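Local coordinates for rubber oxygenase (Streptomyces sp., PDB 5O1L), which cleaves poly(cis-1,4-isoprene) in natural and synthetic rubber by adding oxygen to its double bonds, using one non-covalently bound heme b, at residues A151-K156 with T297-A302; D160-I165 with L308-E313; P209-T214 with K219-Q224. All coordinates share one frame; numbering follows the deposited sequence. Where two conformers were deposited one is given.

Contact 1. Residues A151-K156 with T297-A302; sequences AVYYSK and TPEGEA. With HEM (protoporphyrin IX containing Fe), chain C.
Y153 and E299 bring the two backbones closest, with CA to CA at 6.2 Å. This is helix-to-helix packing in the all-helical catalytic domain: the last turn of helix 146-154 meets the first turn of helix 298-313. T297 is the N-cap of the second helix, and its OG1 accepts from G300 N. The Y153 ring swings out with CG anti to the backbone N (chi1 -175°). One face receives E299 CG in a CH-pi contact; E299 CG lies 4.0 Å from the centroid of the Y153 ring. Farther along the ring, CE1 touches A302 CB. The E299 chain bends at chi2, and its carboxylate reaches Y154. Y154 OH donates to E299 OE2 over 2.6 Å; OE2 accepts with its anti lone pair, the one away from OE1. The ring and carboxylate planes stand 75° apart. A phenylalanine in place of Y154 would probably leave E299 OE2 without this donor and its carboxylate less firmly fixed. R150 forms a long, weak ion pair with E299 OE1. Y154 also packs on helix 209-214. On the heme side, S155 OG donates to A151 O. The same S155 OG lies 3.4 Å from HEM CMD, a methyl carbon.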
# COMPACT_ATOMS: atom_id res chain seq x y z
N ALA A 151 3.20 -14.27 1.39
CA ALA A 151 1.76 -14.35 1.54
C ALA A 151 1.04 -14.24 0.21
O ALA A 151 0.09 -14.97 -0.04
CB ALA A 151 1.25 -13.29 2.55
N VAL A 152 1.44 -13.29 -0.63
CA VAL A 152 0.76 -13.09 -1.87
C VAL A 152 1.03 -14.30 -2.78
O VAL A 152 0.12 -14.78 -3.45
CB VAL A 152 1.21 -11.77 -2.51
CG1 VAL A 152 0.68 -11.63 -3.92
CG2 VAL A 152 0.69 -10.59 -1.66
N TYR A 153 2.27 -14.76 -2.78
CA TYR A 153 2.66 -15.86 -3.67
C TYR A 153 1.89 -17.11 -3.34
O TYR A 153 1.46 -17.83 -4.24
CB TYR A 153 4.14 -16.13 -3.55
CG TYR A 153 4.69 -17.18 -4.53
CD1 TYR A 153 5.22 -16.83 -5.74
CD2 TYR A 153 4.72 -18.50 -4.14
CE1 TYR A 153 5.70 -17.80 -6.61
CE2 TYR A 153 5.19 -19.49 -5.00
CZ TYR A 153 5.66 -19.12 -6.20
OH TYR A 153 6.12 -20.15 -7.00
N TYR A 154 1.77 -17.44 -2.06
CA TYR A 154 1.11 -18.70 -1.63
C TYR A 154 -0.37 -18.62 -1.41
O TYR A 154 -1.00 -19.65 -1.18
CB TYR A 154 1.79 -19.27 -0.37
CG TYR A 154 3.22 -19.68 -0.61
CD1 TYR A 154 3.50 -20.73 -1.52
CD2 TYR A 154 4.24 -19.13 0.10
CE1 TYR A 154 4.80 -21.10 -1.75
CE2 TYR A 154 5.54 -19.49 -0.12
CZ TYR A 154 5.81 -20.55 -1.02
OH TYR A 154 7.10 -20.88 -1.26
N SER A 155 -1.00 -17.44 -1.54
CA SER A 155 -2.48 -17.33 -1.34
C SER A 155 -3.24 -17.99 -2.50
O SER A 155 -2.86 -17.79 -3.63
CB SER A 155 -2.88 -15.87 -1.20
OG SER A 155 -2.78 -15.62 0.14
N LYS A 156 -4.26 -18.79 -2.17
CA LYS A 156 -4.88 -19.73 -3.13
C LYS A 156 -6.31 -19.45 -3.55
O LYS A 156 -6.69 -19.82 -4.68
CB LYS A 156 -4.76 -21.18 -2.59
CG LYS A 156 -3.34 -21.74 -2.61
CD LYS A 156 -2.78 -21.74 -4.04
CE LYS A 156 -1.27 -21.57 -4.11
NZ LYS A 156 -0.86 -20.48 -5.04
N THR A 297 13.91 -12.99 -2.17
CA THR A 297 13.40 -14.30 -1.89
C THR A 297 13.06 -14.95 -3.23
O THR A 297 12.78 -14.25 -4.19
CB THR A 297 12.10 -14.28 -1.03
OG1 THR A 297 11.09 -13.49 -1.69
CG2 THR A 297 12.39 -13.78 0.35
N PRO A 298 12.98 -16.30 -3.26
CA PRO A 298 12.49 -16.96 -4.48
C PRO A 298 11.09 -16.56 -4.89
O PRO A 298 10.81 -16.36 -6.06
CB PRO A 298 12.51 -18.46 -4.10
CG PRO A 298 13.47 -18.57 -2.96
CD PRO A 298 13.42 -17.26 -2.23
N GLU A 299 10.21 -16.37 -3.90
CA GLU A 299 8.83 -15.97 -4.17
C GLU A 299 8.77 -14.55 -4.70
O GLU A 299 8.07 -14.25 -5.69
CB GLU A 299 7.99 -16.11 -2.91
CG GLU A 299 7.88 -17.56 -2.39
CD GLU A 299 9.00 -18.00 -1.43
OE1 GLU A 299 10.03 -17.30 -1.29
OE2 GLU A 299 8.90 -19.09 -0.80
N GLY A 300 9.50 -13.67 -4.04
CA GLY A 300 9.55 -12.27 -4.50
C GLY A 300 10.10 -12.16 -5.88
O GLY A 300 9.58 -11.41 -6.68
N GLU A 301 11.15 -12.96 -6.20
CA GLU A 301 11.72 -13.00 -7.55
C GLU A 301 10.70 -13.32 -8.61
O GLU A 301 10.68 -12.69 -9.69
CB GLU A 301 12.80 -14.08 -7.62
CG GLU A 301 13.55 -14.16 -8.94
CD GLU A 301 14.55 -15.30 -8.91
OE1 GLU A 301 15.59 -15.09 -8.24
OE2 GLU A 301 14.26 -16.38 -9.50
N ALA A 302 9.86 -14.32 -8.33
CA ALA A 302 8.80 -14.69 -9.23
C ALA A 302 7.89 -13.53 -9.43
O ALA A 302 7.53 -13.22 -10.53
CB ALA A 302 8.02 -15.88 -8.69
CHA HEM C . -5.37 -8.62 0.11
CHB HEM C . -4.32 -4.06 0.93
CHC HEM C . -0.92 -5.41 4.02
CHD HEM C . -1.32 -9.87 2.39
C1A HEM C . -5.37 -7.27 0.15
C2A HEM C . -6.33 -6.49 -0.59
C3A HEM C . -6.01 -5.21 -0.39
C4A HEM C . -4.93 -5.16 0.48
CMA HEM C . -6.74 -4.05 -1.03
CAA HEM C . -7.50 -7.00 -1.48
CBA HEM C . -6.97 -7.34 -2.89
CGA HEM C . -8.11 -7.40 -3.84
O1A HEM C . -8.74 -8.45 -3.78
O2A HEM C . -8.36 -6.38 -4.60
C1B HEM C . -3.31 -4.03 1.89
C2B HEM C . -2.78 -2.81 2.40
C3B HEM C . -1.85 -3.13 3.28
C4B HEM C . -1.75 -4.58 3.31
CMB HEM C . -3.21 -1.41 2.04
CAB HEM C . -1.01 -2.40 4.20
CBB HEM C . -0.98 -0.98 4.39
C1C HEM C . -0.72 -6.77 3.85
C2C HEM C . 0.41 -7.46 4.44
C3C HEM C . 0.25 -8.73 3.98
C4C HEM C . -0.89 -8.72 3.08
CMC HEM C . 1.40 -6.91 5.42
CAC HEM C . 1.12 -9.89 4.24
CBC HEM C . 2.17 -10.05 5.14
C1D HEM C . -2.46 -9.91 1.62
C2D HEM C . -3.00 -11.14 1.01
C3D HEM C . -4.12 -10.81 0.38
C4D HEM C . -4.31 -9.38 0.61
CMD HEM C . -2.30 -12.44 1.08
CAD HEM C . -5.04 -11.75 -0.45
CBD HEM C . -4.47 -11.80 -1.86
CGD HEM C . -5.31 -12.78 -2.69
O1D HEM C . -5.92 -12.31 -3.67
O2D HEM C . -5.42 -14.01 -2.42
NA HEM C . -4.54 -6.44 0.83
NB HEM C . -2.63 -5.04 2.45
NC HEM C . -1.49 -7.51 3.01
ND HEM C . -3.33 -8.89 1.41
FE HEM C . -3.01 -6.99 1.95

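Contact 2. Residues D160-I165 with L308-E313; sequences DMKDRI and LGIVAE. With HEM (protoporphyrin IX containing Fe), chain C.
I310 makes this contact, reaching across to K162 and I165. It joins two helices of the catalytic domain, whose family belongs to the globin clan: the start of helix 161-169 and the late part of helix 298-313. The CB of I310 points at the facing helix. CG1 leaves CB anti to the carbonyl carbon (chi1 -74°) and meets the aliphatic chain of K162, with CG1 to K162 CG at 3.9 Å. The chain then runs on extended, and its tip, CD1, enters between K162 and I165. There CD1 lies 3.4 Å from K162 O. It also presses on I165 CG2 at 3.3 Å, tighter than usual for two carbons. No hydrogen bond crosses the contact, so it holds by apolar packing. I165 also packs on L303, V306 and L307, earlier on helix 298-313.

The first turn of helix 161-169 is capped by D160. Its OD1 accepts from D163 N over 2.9 Å, almost straight at 174°. R164 CB points away from the segment 308-313, and the residue belongs to the heme pocket. Its guanidinium has M161 CA over the centre of one face. NE donates to V152 O and NH1 to A159 O, so the group is held by backbone carbonyls. R164 CD, on the heme side, lies 3.3 Å from propionate oxygen O1D.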
# COMPACT_ATOMS: atom_id res chain seq x y z
N ASP A 160 -5.77 -15.20 -9.95
CA ASP A 160 -4.47 -15.72 -10.42
C ASP A 160 -3.30 -14.78 -10.08
O ASP A 160 -3.48 -13.57 -9.78
CB ASP A 160 -4.47 -16.09 -11.92
CG ASP A 160 -4.54 -14.86 -12.89
OD1 ASP A 160 -3.86 -13.83 -12.66
OD2 ASP A 160 -5.27 -14.96 -13.92
N MET A 161 -2.11 -15.35 -10.17
CA MET A 161 -0.87 -14.64 -9.88
C MET A 161 -0.76 -13.24 -10.51
O MET A 161 -0.43 -12.25 -9.82
CB MET A 161 0.32 -15.49 -10.34
CG MET A 161 1.65 -14.99 -9.85
SD MET A 161 1.85 -15.56 -8.16
CE MET A 161 3.45 -16.31 -8.34
N LYS A 162 -1.02 -13.16 -11.80
CA LYS A 162 -0.96 -11.91 -12.55
C LYS A 162 -1.88 -10.79 -11.98
O LYS A 162 -1.46 -9.64 -11.77
CB LYS A 162 -1.33 -12.16 -14.02
CG LYS A 162 -0.53 -11.36 -15.01
CD LYS A 162 -0.40 -12.07 -16.34
CE LYS A 162 -1.75 -12.11 -17.04
NZ LYS A 162 -1.72 -13.03 -18.22
N ASP A 163 -3.13 -11.14 -11.76
CA ASP A 163 -4.11 -10.25 -11.15
C ASP A 163 -3.67 -9.84 -9.77
O ASP A 163 -3.78 -8.69 -9.43
CB ASP A 163 -5.47 -10.95 -11.15
CG ASP A 163 -6.08 -11.05 -12.58
OD1 ASP A 163 -5.99 -10.03 -13.32
OD2 ASP A 163 -6.60 -12.14 -12.98
N ARG A 164 -3.13 -10.78 -8.98
CA ARG A 164 -2.70 -10.49 -7.61
C ARG A 164 -1.59 -9.48 -7.52
O ARG A 164 -1.61 -8.63 -6.60
CB ARG A 164 -2.28 -11.76 -6.86
CG ARG A 164 -3.48 -12.68 -6.63
CD ARG A 164 -3.39 -13.62 -5.42
NE ARG A 164 -2.20 -14.46 -5.42
CZ ARG A 164 -2.06 -15.66 -5.98
NH1 ARG A 164 -3.05 -16.27 -6.57
NH2 ARG A 164 -0.88 -16.25 -5.93
N ILE A 165 -0.58 -9.60 -8.37
CA ILE A 165 0.56 -8.70 -8.27
C ILE A 165 0.21 -7.34 -8.86
O ILE A 165 0.70 -6.32 -8.35
CB ILE A 165 1.88 -9.34 -8.81
CG1 ILE A 165 3.17 -8.71 -8.23
CG2 ILE A 165 1.97 -9.14 -10.27
CD1 ILE A 165 3.37 -8.71 -6.70
N LEU A 308 7.02 -6.86 -13.71
CA LEU A 308 7.73 -6.17 -14.79
C LEU A 308 7.08 -6.45 -16.15
O LEU A 308 6.96 -5.55 -16.97
CB LEU A 308 9.19 -6.53 -14.80
CG LEU A 308 10.03 -5.97 -13.71
CD1 LEU A 308 11.40 -6.62 -13.72
CD2 LEU A 308 10.13 -4.44 -13.78
N GLY A 309 6.59 -7.69 -16.29
CA GLY A 309 5.86 -8.08 -17.47
C GLY A 309 4.54 -7.38 -17.64
O GLY A 309 4.23 -6.93 -18.74
N ILE A 310 3.79 -7.25 -16.55
CA ILE A 310 2.51 -6.56 -16.56
C ILE A 310 2.70 -5.11 -17.01
O ILE A 310 1.98 -4.61 -17.83
CB ILE A 310 1.89 -6.55 -15.15
CG1 ILE A 310 1.35 -7.93 -14.79
CG2 ILE A 310 0.79 -5.50 -14.98
CD1 ILE A 310 1.16 -8.13 -13.30
N VAL A 311 3.70 -4.43 -16.45
CA VAL A 311 3.90 -3.01 -16.75
C VAL A 311 4.33 -2.80 -18.21
O VAL A 311 3.87 -1.87 -18.88
CB VAL A 311 4.90 -2.42 -15.77
CG1 VAL A 311 5.20 -0.97 -16.15
CG2 VAL A 311 4.34 -2.50 -14.35
N ALA A 312 5.24 -3.61 -18.67
CA ALA A 312 5.71 -3.55 -20.03
C ALA A 312 4.59 -3.86 -21.04
O ALA A 312 4.61 -3.30 -22.14
CB ALA A 312 6.90 -4.49 -20.22
N GLU A 313 3.64 -4.68 -20.65
CA GLU A 313 2.45 -5.00 -21.48
C GLU A 313 1.36 -3.92 -21.58
O GLU A 313 0.51 -3.96 -22.48
CB GLU A 313 1.80 -6.28 -21.00
CG GLU A 313 2.58 -7.53 -21.41
CD GLU A 313 1.83 -8.83 -21.08
OE1 GLU A 313 0.96 -8.84 -20.13
OE2 GLU A 313 2.14 -9.84 -21.77
CHA HEM C . -5.37 -8.62 0.11
CHB HEM C . -4.32 -4.06 0.93
CHC HEM C . -0.92 -5.41 4.02
CHD HEM C . -1.32 -9.87 2.39
C1A HEM C . -5.37 -7.27 0.15
C2A HEM C . -6.33 -6.49 -0.59
C3A HEM C . -6.01 -5.21 -0.39
C4A HEM C . -4.93 -5.16 0.48
CMA HEM C . -6.74 -4.05 -1.03
CAA HEM C . -7.50 -7.00 -1.48
CBA HEM C . -6.97 -7.34 -2.89
CGA HEM C . -8.11 -7.40 -3.84
O1A HEM C . -8.74 -8.45 -3.78
O2A HEM C . -8.36 -6.38 -4.60
C1B HEM C . -3.31 -4.03 1.89
C2B HEM C . -2.78 -2.81 2.40
C3B HEM C . -1.85 -3.13 3.28
C4B HEM C . -1.75 -4.58 3.31
CMB HEM C . -3.21 -1.41 2.04
CAB HEM C . -1.01 -2.40 4.20
CBB HEM C . -0.98 -0.98 4.39
C1C HEM C . -0.72 -6.77 3.85
C2C HEM C . 0.41 -7.46 4.44
C3C HEM C . 0.25 -8.73 3.98
C4C HEM C . -0.89 -8.72 3.08
CMC HEM C . 1.40 -6.91 5.42
CAC HEM C . 1.12 -9.89 4.24
CBC HEM C . 2.17 -10.05 5.14
C1D HEM C . -2.46 -9.91 1.62
C2D HEM C . -3.00 -11.14 1.01
C3D HEM C . -4.12 -10.81 0.38
C4D HEM C . -4.31 -9.38 0.61
CMD HEM C . -2.30 -12.44 1.08
CAD HEM C . -5.04 -11.75 -0.45
CBD HEM C . -4.47 -11.80 -1.86
CGD HEM C . -5.31 -12.78 -2.69
O1D HEM C . -5.92 -12.31 -3.67
O2D HEM C . -5.42 -14.01 -2.42
NA HEM C . -4.54 -6.44 0.83
NB HEM C . -2.63 -5.04 2.45
NC HEM C . -1.49 -7.51 3.01
ND HEM C . -3.33 -8.89 1.41
FE HEM C . -3.01 -6.99 1.95

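Contact 3. Residues P209-T214 with K219-Q224; sequences PAWSQT and KIPISQ. With HEM (protoporphyrin IX containing Fe), chain C.
W211 and P221 bury the most surface here, with a smaller share from K219. This is a helix-loop contact of the all-helical catalytic domain: helix 209-214 is followed, after four residues, by an irregular loop that leads into helix 224-244. The nearest backbone pair is W211 and P221, with CA to CA at 9.2 Å, so the indole has to bridge the distance. It does this by extending anti to the backbone N (chi1 -178°), with its six-membered ring foremost.

W211 CZ2 meets P221 CB at 3.6 Å. CH2 lies next to the other end of the proline ring, 3.9 Å from P221 CD. The two side chains meet at a slant, and P221 CG stands over one face of the indole toward its rim. At the edge of the indole, near its plane, K219 O comes to 4.0 Å from CZ3. K219 CB points away from the helix. No hydrogen bond links the segments, so apolar contact joins the helix to the loop. Y154 of helix 146-154 also packs on W211.

Beyond P221 the loop turns toward the heme. I222 takes a left-handed backbone conformation (phi 61°, psi 57°), and its side chain lies against pyrrole ring C and the adjoining meso carbon. It also touches H198, the inferred axial ligand of the heme iron, whose side chain is about 8 Å from that of P221. I222 O accepts from R202 NH2. S223 then serves as N-cap of helix 224-244, and its backbone N donates to D226 OD2. On I222, CG1 comes within 3.7 Å of the vinyl carbon CAC of the heme, and CD1 within 3.7 Å of the meso carbon CHD.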
# COMPACT_ATOMS: atom_id res chain seq x y z
N PRO A 209 0.85 -25.95 3.40
CA PRO A 209 2.17 -26.35 3.85
C PRO A 209 3.35 -25.57 3.30
O PRO A 209 4.31 -25.37 4.02
CB PRO A 209 2.23 -27.84 3.42
CG PRO A 209 0.81 -28.27 3.49
CD PRO A 209 0.04 -27.11 2.94
N ALA A 210 3.27 -25.12 2.06
CA ALA A 210 4.33 -24.31 1.46
C ALA A 210 4.46 -22.94 2.22
O ALA A 210 5.59 -22.50 2.47
CB ALA A 210 4.06 -24.08 0.00
N TRP A 211 3.34 -22.37 2.64
CA TRP A 211 3.41 -21.10 3.39
C TRP A 211 4.00 -21.38 4.75
O TRP A 211 4.90 -20.71 5.19
CB TRP A 211 2.03 -20.37 3.49
CG TRP A 211 2.24 -19.04 4.24
CD1 TRP A 211 2.68 -17.84 3.69
CD2 TRP A 211 2.16 -18.86 5.64
NE1 TRP A 211 2.86 -16.95 4.72
CE2 TRP A 211 2.53 -17.53 5.92
CE3 TRP A 211 1.84 -19.70 6.71
CZ2 TRP A 211 2.60 -17.04 7.21
CZ3 TRP A 211 1.82 -19.21 7.96
CH2 TRP A 211 2.21 -17.87 8.22
N SER A 212 3.48 -22.38 5.44
CA SER A 212 3.94 -22.70 6.80
C SER A 212 5.40 -23.02 6.84
O SER A 212 6.10 -22.57 7.73
CB SER A 212 3.20 -23.90 7.38
OG SER A 212 1.89 -23.51 7.54
N GLN A 213 5.87 -23.78 5.88
CA GLN A 213 7.26 -24.20 5.85
C GLN A 213 8.21 -23.09 5.56
O GLN A 213 9.35 -23.18 5.99
CB GLN A 213 7.47 -25.36 4.87
CG GLN A 213 6.92 -26.63 5.47
CD GLN A 213 6.67 -27.76 4.48
OE1 GLN A 213 7.00 -27.68 3.29
NE2 GLN A 213 5.99 -28.80 4.98
N THR A 214 7.76 -22.01 4.90
CA THR A 214 8.65 -20.88 4.59
C THR A 214 8.41 -19.67 5.51
O THR A 214 9.04 -18.66 5.27
CB THR A 214 8.48 -20.42 3.14
OG1 THR A 214 7.08 -20.14 2.92
CG2 THR A 214 8.96 -21.54 2.20
N LYS A 219 3.36 -18.04 13.04
CA LYS A 219 2.26 -19.00 13.03
C LYS A 219 1.06 -18.53 12.25
O LYS A 219 0.33 -19.36 11.65
CB LYS A 219 1.85 -19.36 14.45
CG LYS A 219 2.92 -20.18 15.21
CD LYS A 219 2.92 -21.64 14.75
CE LYS A 219 3.91 -22.53 15.47
NZ LYS A 219 5.32 -22.15 15.12
N ILE A 220 0.84 -17.20 12.19
CA ILE A 220 -0.34 -16.63 11.55
C ILE A 220 0.18 -15.43 10.74
O ILE A 220 0.99 -14.66 11.29
CB ILE A 220 -1.31 -16.09 12.61
CG1 ILE A 220 -1.63 -17.20 13.66
CG2 ILE A 220 -2.53 -15.40 11.99
CD1 ILE A 220 -2.55 -16.75 14.75
N PRO A 221 -0.21 -15.30 9.49
CA PRO A 221 0.35 -14.23 8.68
C PRO A 221 -0.34 -12.87 9.00
O PRO A 221 -1.36 -12.79 9.65
CB PRO A 221 -0.04 -14.63 7.27
CG PRO A 221 -1.35 -15.29 7.48
CD PRO A 221 -1.20 -16.10 8.74
N ILE A 222 0.27 -11.84 8.45
CA ILE A 222 -0.30 -10.50 8.43
C ILE A 222 -0.51 -9.98 9.86
O ILE A 222 -1.61 -9.60 10.27
CB ILE A 222 -1.59 -10.34 7.58
CG1 ILE A 222 -1.62 -11.20 6.32
CG2 ILE A 222 -1.75 -8.85 7.21
CD1 ILE A 222 -2.89 -11.08 5.55
N SER A 223 0.56 -9.96 10.62
CA SER A 223 0.49 -9.33 11.95
C SER A 223 0.37 -7.80 11.81
O SER A 223 0.59 -7.26 10.72
CB SER A 223 1.74 -9.65 12.78
OG SER A 223 2.86 -9.01 12.22
N GLN A 224 -0.01 -7.14 12.89
CA GLN A 224 -0.04 -5.67 12.96
C GLN A 224 1.31 -5.11 12.51
O GLN A 224 1.37 -4.09 11.81
CB GLN A 224 -0.32 -5.21 14.39
CG GLN A 224 -1.72 -5.55 14.91
CD GLN A 224 -2.75 -4.57 14.52
OE1 GLN A 224 -3.90 -4.94 14.18
NE2 GLN A 224 -2.38 -3.32 14.47
CHA HEM C . -5.37 -8.62 0.11
CHB HEM C . -4.32 -4.06 0.93
CHC HEM C . -0.92 -5.41 4.02
CHD HEM C . -1.32 -9.87 2.39
C1A HEM C . -5.37 -7.27 0.15
C2A HEM C . -6.33 -6.49 -0.59
C3A HEM C . -6.01 -5.21 -0.39
C4A HEM C . -4.93 -5.16 0.48
CMA HEM C . -6.74 -4.05 -1.03
CAA HEM C . -7.50 -7.00 -1.48
CBA HEM C . -6.97 -7.34 -2.89
CGA HEM C . -8.11 -7.40 -3.84
O1A HEM C . -8.74 -8.45 -3.78
O2A HEM C . -8.36 -6.38 -4.60
C1B HEM C . -3.31 -4.03 1.89
C2B HEM C . -2.78 -2.81 2.40
C3B HEM C . -1.85 -3.13 3.28
C4B HEM C . -1.75 -4.58 3.31
CMB HEM C . -3.21 -1.41 2.04
CAB HEM C . -1.01 -2.40 4.20
CBB HEM C . -0.98 -0.98 4.39
C1C HEM C . -0.72 -6.77 3.85
C2C HEM C . 0.41 -7.46 4.44
C3C HEM C . 0.25 -8.73 3.98
C4C HEM C . -0.89 -8.72 3.08
CMC HEM C . 1.40 -6.91 5.42
CAC HEM C . 1.12 -9.89 4.24
CBC HEM C . 2.17 -10.05 5.14
C1D HEM C . -2.46 -9.91 1.62
C2D HEM C . -3.00 -11.14 1.01
C3D HEM C . -4.12 -10.81 0.38
C4D HEM C . -4.31 -9.38 0.61
CMD HEM C . -2.30 -12.44 1.08
CAD HEM C . -5.04 -11.75 -0.45
CBD HEM C . -4.47 -11.80 -1.86
CGD HEM C . -5.31 -12.78 -2.69
O1D HEM C . -5.92 -12.31 -3.67
O2D HEM C . -5.42 -14.01 -2.42
NA HEM C . -4.54 -6.44 0.83
NB HEM C . -2.63 -5.04 2.45
NC HEM C . -1.49 -7.51 3.01
ND HEM C . -3.33 -8.89 1.41
FE HEM C . -3.01 -6.99 1.95

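Contacts 1 and 2 share helix 298-313, which meets two helices that follow each other in the chain, 146-154 and 161-169. Their centres are 13 Å apart. They are joined directly: R164 NH2 probably also donates to V152 O, at 3.0 Å. Contact 3 is nested in the chain between the segments of both. Its centre is 12 Å from that of contact 1, and Y154 CE1 packs on A210 CB at 3.5 Å. Contacts 2 and 3 do not touch; their nearest atoms are about 10 Å apart. All three reach the heme on neighbouring parts. Contact 1 meets methyl CMD, and shares the D propionate with contact 2 and vinyl carbon CAC with contact 3.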